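Local coordinates for twin-arginine translocation pathway signal protein (Burkholderia phytofirmans, PDB 2RJO) that probably serves as a periplasmic sugar-binding protein, holding beta-D-galactopyranose in the cleft between its two lobes, at residues Gln5-Leu15 with Val34-Gly45. Numbering follows the deposited sequence.
With GAL (beta-D-galactopyranose), chain B; SO4 (sulfate ion), chain D.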
loop_
_atom_site.group_PDB
_atom_site.type_symbol
_atom_site.label_atom_id
_atom_site.label_comp_id
_atom_site.label_asym_id
_atom_site.label_seq_id
_atom_site.Cartn_x
_atom_site.Cartn_y
_atom_site.Cartn_z
ATOM N N GLN A 5 3.435 -15.320 -26.348
ATOM C CA GLN A 5 3.069 -15.515 -24.950
ATOM C C GLN A 5 2.438 -14.268 -24.371
ATOM O O GLN A 5 2.697 -13.155 -24.823
ATOM C CB GLN A 5 4.290 -15.828 -24.094
ATOM C CG GLN A 5 5.331 -16.716 -24.713
ATOM C CD GLN A 5 6.634 -16.608 -23.957
ATOM O OE1 GLN A 5 6.737 -17.059 -22.819
ATOM N NE2 GLN A 5 7.635 -15.981 -24.577
ATOM N N THR A 6 1.610 -14.465 -23.355
ATOM C CA THR A 6 0.971 -13.355 -22.683
ATOM C C THR A 6 2.060 -12.663 -21.875
ATOM O O THR A 6 2.930 -13.324 -21.318
ATOM C CB THR A 6 -0.132 -13.839 -21.721
ATOM O OG1 THR A 6 -1.249 -14.322 -22.478
ATOM C CG2 THR A 6 -0.588 -12.704 -20.827
ATOM N N THR A 7 2.033 -11.336 -21.832
ATOM C CA THR A 7 3.029 -10.606 -21.062
ATOM C C THR A 7 2.432 -10.207 -19.721
ATOM O O THR A 7 1.265 -9.838 -19.635
ATOM C CB THR A 7 3.511 -9.331 -21.813
ATOM O OG1 THR A 7 4.179 -9.712 -23.022
ATOM C CG2 THR A 7 4.487 -8.541 -20.963
ATOM N N LEU A 8 3.221 -10.320 -18.663
ATOM C CA LEU A 8 2.749 -9.919 -17.353
ATOM C C LEU A 8 3.491 -8.626 -17.021
ATOM O O LEU A 8 4.714 -8.557 -17.170
ATOM C CB LEU A 8 3.052 -11.006 -16.313
ATOM C CG LEU A 8 2.377 -12.366 -16.518
ATOM C CD1 LEU A 8 2.789 -13.320 -15.420
ATOM C CD2 LEU A 8 0.870 -12.197 -16.532
ATOM N N ALA A 9 2.759 -7.598 -16.594
ATOM C CA ALA A 9 3.384 -6.326 -16.251
ATOM C C ALA A 9 2.882 -5.802 -14.915
ATOM O O ALA A 9 1.742 -6.051 -14.523
ATOM C CB ALA A 9 3.122 -5.308 -17.332
ATOM N N CYS A 10 3.751 -5.078 -14.214
ATOM C CA CYS A 10 3.404 -4.509 -12.920
ATOM C C CYS A 10 3.826 -3.043 -12.872
ATOM O O CYS A 10 5.006 -2.716 -13.051
ATOM C CB CYS A 10 4.088 -5.297 -11.807
ATOM S SG CYS A 10 3.583 -4.827 -10.144
ATOM N N SER A 11 2.856 -2.160 -12.646
ATOM C CA SER A 11 3.119 -0.727 -12.584
ATOM C C SER A 11 2.988 -0.164 -11.176
ATOM O O SER A 11 1.991 -0.395 -10.488
ATOM C CB SER A 11 2.164 0.036 -13.508
ATOM O OG SER A 11 2.329 1.438 -13.347
ATOM N N PHE A 12 3.998 0.591 -10.759
ATOM C CA PHE A 12 4.001 1.204 -9.438
ATOM C C PHE A 12 4.866 2.463 -9.382
ATOM O O PHE A 12 5.628 2.759 -10.305
ATOM C CB PHE A 12 4.443 0.179 -8.393
ATOM C CG PHE A 12 5.697 -0.537 -8.748
ATOM C CD1 PHE A 12 6.936 -0.043 -8.347
ATOM C CD2 PHE A 12 5.650 -1.702 -9.509
ATOM C CE1 PHE A 12 8.121 -0.704 -8.696
ATOM C CE2 PHE A 12 6.831 -2.373 -9.867
ATOM C CZ PHE A 12 8.065 -1.869 -9.459
ATOM N N ARG A 13 4.750 3.203 -8.288
ATOM C CA ARG A 13 5.469 4.461 -8.150
ATOM C C ARG A 13 6.999 4.412 -8.106
ATOM O O ARG A 13 7.643 5.018 -8.959
ATOM C CB ARG A 13 4.932 5.231 -6.938
ATOM C CG ARG A 13 4.979 6.745 -7.107
ATOM C CD ARG A 13 4.247 7.480 -6.007
ATOM N NE ARG A 13 2.793 7.299 -6.037
ATOM C CZ ARG A 13 2.129 6.421 -5.293
ATOM N NH1 ARG A 13 2.783 5.628 -4.451
ATOM N NH2 ARG A 13 0.803 6.350 -5.373
ATOM N N SER A 14 7.592 3.705 -7.144
ATOM C CA SER A 14 9.054 3.685 -7.065
ATOM C C SER A 14 9.735 2.488 -6.426
ATOM O O SER A 14 9.174 1.830 -5.546
ATOM C CB SER A 14 9.529 4.941 -6.341
ATOM O OG SER A 14 8.978 6.088 -6.956
ATOM N N LEU A 15 10.969 2.227 -6.865
ATOM C CA LEU A 15 11.770 1.125 -6.322
ATOM C C LEU A 15 12.518 1.563 -5.067
ATOM O O LEU A 15 13.198 0.756 -4.429
ATOM C CB LEU A 15 12.808 0.636 -7.344
ATOM C CG LEU A 15 12.513 -0.510 -8.322
ATOM C CD1 LEU A 15 11.935 -1.694 -7.552
ATOM C CD2 LEU A 15 11.560 -0.055 -9.405
ATOM N N VAL A 34 4.509 -19.245 -13.574
ATOM C CA VAL A 34 3.744 -19.596 -14.763
ATOM C C VAL A 34 4.577 -19.560 -16.044
ATOM O O VAL A 34 4.068 -19.821 -17.128
ATOM C CB VAL A 34 2.511 -18.679 -14.937
ATOM C CG1 VAL A 34 1.539 -18.906 -13.792
ATOM C CG2 VAL A 34 2.947 -17.221 -14.999
ATOM N N GLY A 35 5.855 -19.227 -15.912
ATOM C CA GLY A 35 6.733 -19.173 -17.066
ATOM C C GLY A 35 6.366 -18.147 -18.122
ATOM O O GLY A 35 6.499 -18.420 -19.316
ATOM N N LEU A 36 5.897 -16.976 -17.702
ATOM C CA LEU A 36 5.540 -15.919 -18.651
ATOM C C LEU A 36 6.473 -14.719 -18.496
ATOM O O LEU A 36 6.950 -14.423 -17.403
ATOM C CB LEU A 36 4.084 -15.471 -18.453
ATOM C CG LEU A 36 2.987 -16.511 -18.682
ATOM C CD1 LEU A 36 1.666 -15.968 -18.195
ATOM C CD2 LEU A 36 2.898 -16.870 -20.144
ATOM N N PRO A 37 6.764 -14.023 -19.601
ATOM C CA PRO A 37 7.649 -12.861 -19.525
ATOM C C PRO A 37 7.076 -11.808 -18.581
ATOM O O PRO A 37 5.861 -11.592 -18.532
ATOM C CB PRO A 37 7.732 -12.389 -20.979
ATOM C CG PRO A 37 6.422 -12.832 -21.560
ATOM C CD PRO A 37 6.259 -14.213 -20.972
ATOM N N TYR A 38 7.965 -11.164 -17.836
ATOM C CA TYR A 38 7.585 -10.152 -16.866
ATOM C C TYR A 38 8.143 -8.778 -17.220
ATOM O O TYR A 38 9.278 -8.673 -17.671
ATOM C CB TYR A 38 8.090 -10.551 -15.483
ATOM C CG TYR A 38 7.824 -9.502 -14.451
ATOM C CD1 TYR A 38 6.524 -9.124 -14.151
ATOM C CD2 TYR A 38 8.873 -8.874 -13.782
ATOM C CE1 TYR A 38 6.261 -8.146 -13.209
ATOM C CE2 TYR A 38 8.624 -7.884 -12.828
ATOM C CZ TYR A 38 7.310 -7.530 -12.549
ATOM O OH TYR A 38 7.041 -6.565 -11.607
ATOM N N VAL A 39 7.346 -7.733 -16.992
ATOM C CA VAL A 39 7.753 -6.364 -17.294
ATOM C C VAL A 39 7.405 -5.407 -16.165
ATOM O O VAL A 39 6.237 -5.106 -15.931
ATOM C CB VAL A 39 7.079 -5.854 -18.574
ATOM C CG1 VAL A 39 7.570 -4.450 -18.897
ATOM C CG2 VAL A 39 7.380 -6.788 -19.713
ATOM N N PRO A 40 8.420 -4.927 -15.435
ATOM C CA PRO A 40 8.107 -4.003 -14.347
ATOM C C PRO A 40 8.062 -2.582 -14.887
ATOM O O PRO A 40 8.850 -2.229 -15.752
ATOM C CB PRO A 40 9.256 -4.234 -13.371
ATOM C CG PRO A 40 10.412 -4.465 -14.290
ATOM C CD PRO A 40 9.835 -5.340 -15.391
ATOM N N LEU A 41 7.125 -1.778 -14.402
ATOM C CA LEU A 41 7.024 -0.398 -14.851
ATOM C C LEU A 41 7.028 0.525 -13.636
ATOM O O LEU A 41 6.257 0.323 -12.699
ATOM C CB LEU A 41 5.748 -0.198 -15.680
ATOM C CG LEU A 41 5.620 -1.031 -16.973
ATOM C CD1 LEU A 41 4.306 -0.691 -17.660
ATOM C CD2 LEU A 41 6.782 -0.761 -17.916
ATOM N N THR A 42 7.920 1.516 -13.643
ATOM C CA THR A 42 8.023 2.465 -12.537
ATOM C C THR A 42 7.751 3.876 -13.058
ATOM O O THR A 42 8.402 4.330 -13.996
ATOM C CB THR A 42 9.430 2.431 -11.896
ATOM O OG1 THR A 42 9.772 1.080 -11.569
ATOM C CG2 THR A 42 9.452 3.259 -10.603
ATOM N N THR A 43 6.790 4.561 -12.443
ATOM C CA THR A 43 6.394 5.915 -12.845
ATOM C C THR A 43 7.266 7.004 -12.234
ATOM O O THR A 43 7.498 8.047 -12.850
ATOM C CB THR A 43 4.944 6.221 -12.422
ATOM O OG1 THR A 43 4.872 6.267 -10.992
ATOM C CG2 THR A 43 3.996 5.158 -12.946
ATOM N N GLU A 44 7.733 6.749 -11.016
ATOM C CA GLU A 44 8.565 7.678 -10.254
ATOM C C GLU A 44 7.794 8.950 -9.902
ATOM O O GLU A 44 8.368 10.018 -9.711
ATOM C CB GLU A 44 9.877 7.993 -10.999
ATOM C CG GLU A 44 9.898 9.244 -11.854
ATOM C CD GLU A 44 9.746 8.943 -13.331
ATOM O OE1 GLU A 44 10.264 7.882 -13.771
ATOM O OE2 GLU A 44 9.119 9.764 -14.044
ATOM N N GLY A 45 6.475 8.815 -9.804
ATOM C CA GLY A 45 5.637 9.940 -9.426
ATOM C C GLY A 45 4.947 10.667 -10.557
ATOM O O GLY A 45 4.110 11.545 -10.322
HETATM C C1 GAL B . 2.877 3.512 -1.094
HETATM C C2 GAL B . 2.556 3.181 0.382
HETATM C C3 GAL B . 1.398 2.159 0.419
HETATM C C4 GAL B . 0.174 2.776 -0.279
HETATM C C5 GAL B . 0.603 3.105 -1.737
HETATM C C6 GAL B . -0.577 3.724 -2.457
HETATM O O1 GAL B . 3.944 4.478 -1.134
HETATM O O2 GAL B . 3.706 2.613 1.006
HETATM O O3 GAL B . 1.058 1.852 1.769
HETATM O O4 GAL B . -0.184 3.981 0.396
HETATM O O5 GAL B . 1.703 4.073 -1.747
HETATM O O6 GAL B . -0.171 4.009 -3.782
HETATM S S SO4 D . 6.536 5.811 -3.045
HETATM O O1 SO4 D . 7.182 5.630 -4.371
HETATM O O2 SO4 D . 5.159 6.328 -3.204
HETATM O O3 SO4 D . 7.352 6.728 -2.211
HETATM O O4 SO4 D . 6.456 4.493 -2.382
#
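Leu8 opens the parallel pairing of strands 7-12 and 38-42: its N donates to Pro37 O (2.9 Å, 165° at the hydrogen) and its O accepts from Val39 N. The same exchange repeats two residues on, Cys10 N giving to Val39 O and Cys10 O receiving Leu41 N at 2.7 Å. Phe12 closes the series, with N to Leu41 O and O from Thr43 N. The intervening Ala9 bonds through its backbone to strand 65-69 instead, which places strand 7-12 inside the sheet. Beyond the strand, Arg13 O has two donors: Glu44 N in the carbonyl plane at 2.7 Å, and Ser14 OG from well above it. Thr43 OG1, set between its backbone N and carbonyl carbon (chi1 67°), accepts from Gly45 N as an ST turn, while the Glu44 carboxylate reaches Lys49 in a salt bridge. On the face of Leu8 and Cys10, the Tyr38 ring turns an edge to Cys10, its OH lying 3.2 Å from Cys10 CB and joined weakly to Asn24 of helix 18-34. Leu8 CD1 packs on Val34 CG2 and Leu36 CB, and Leu41 O sits over one face of the Phe12 ring. The Arg13 chain, bent at chi3 (-69°), brings NH2 to GAL O6 at 3.0 Å in the guanidinium plane; NH1 is shared between O2 of a sulfate, probably a crystallisation ion, at 2.8 Å and weak bonds to the sugar's O5 and O6, and NE is held by Asn72. This is the first beta-alpha-beta unit of a periplasmic binding protein, with a ligand-binding residue just past the carboxyl end of its first strand. Regular backbone bonding thus runs up to the pocket, where the arginine offers directional N-H donors to the sugar's O6.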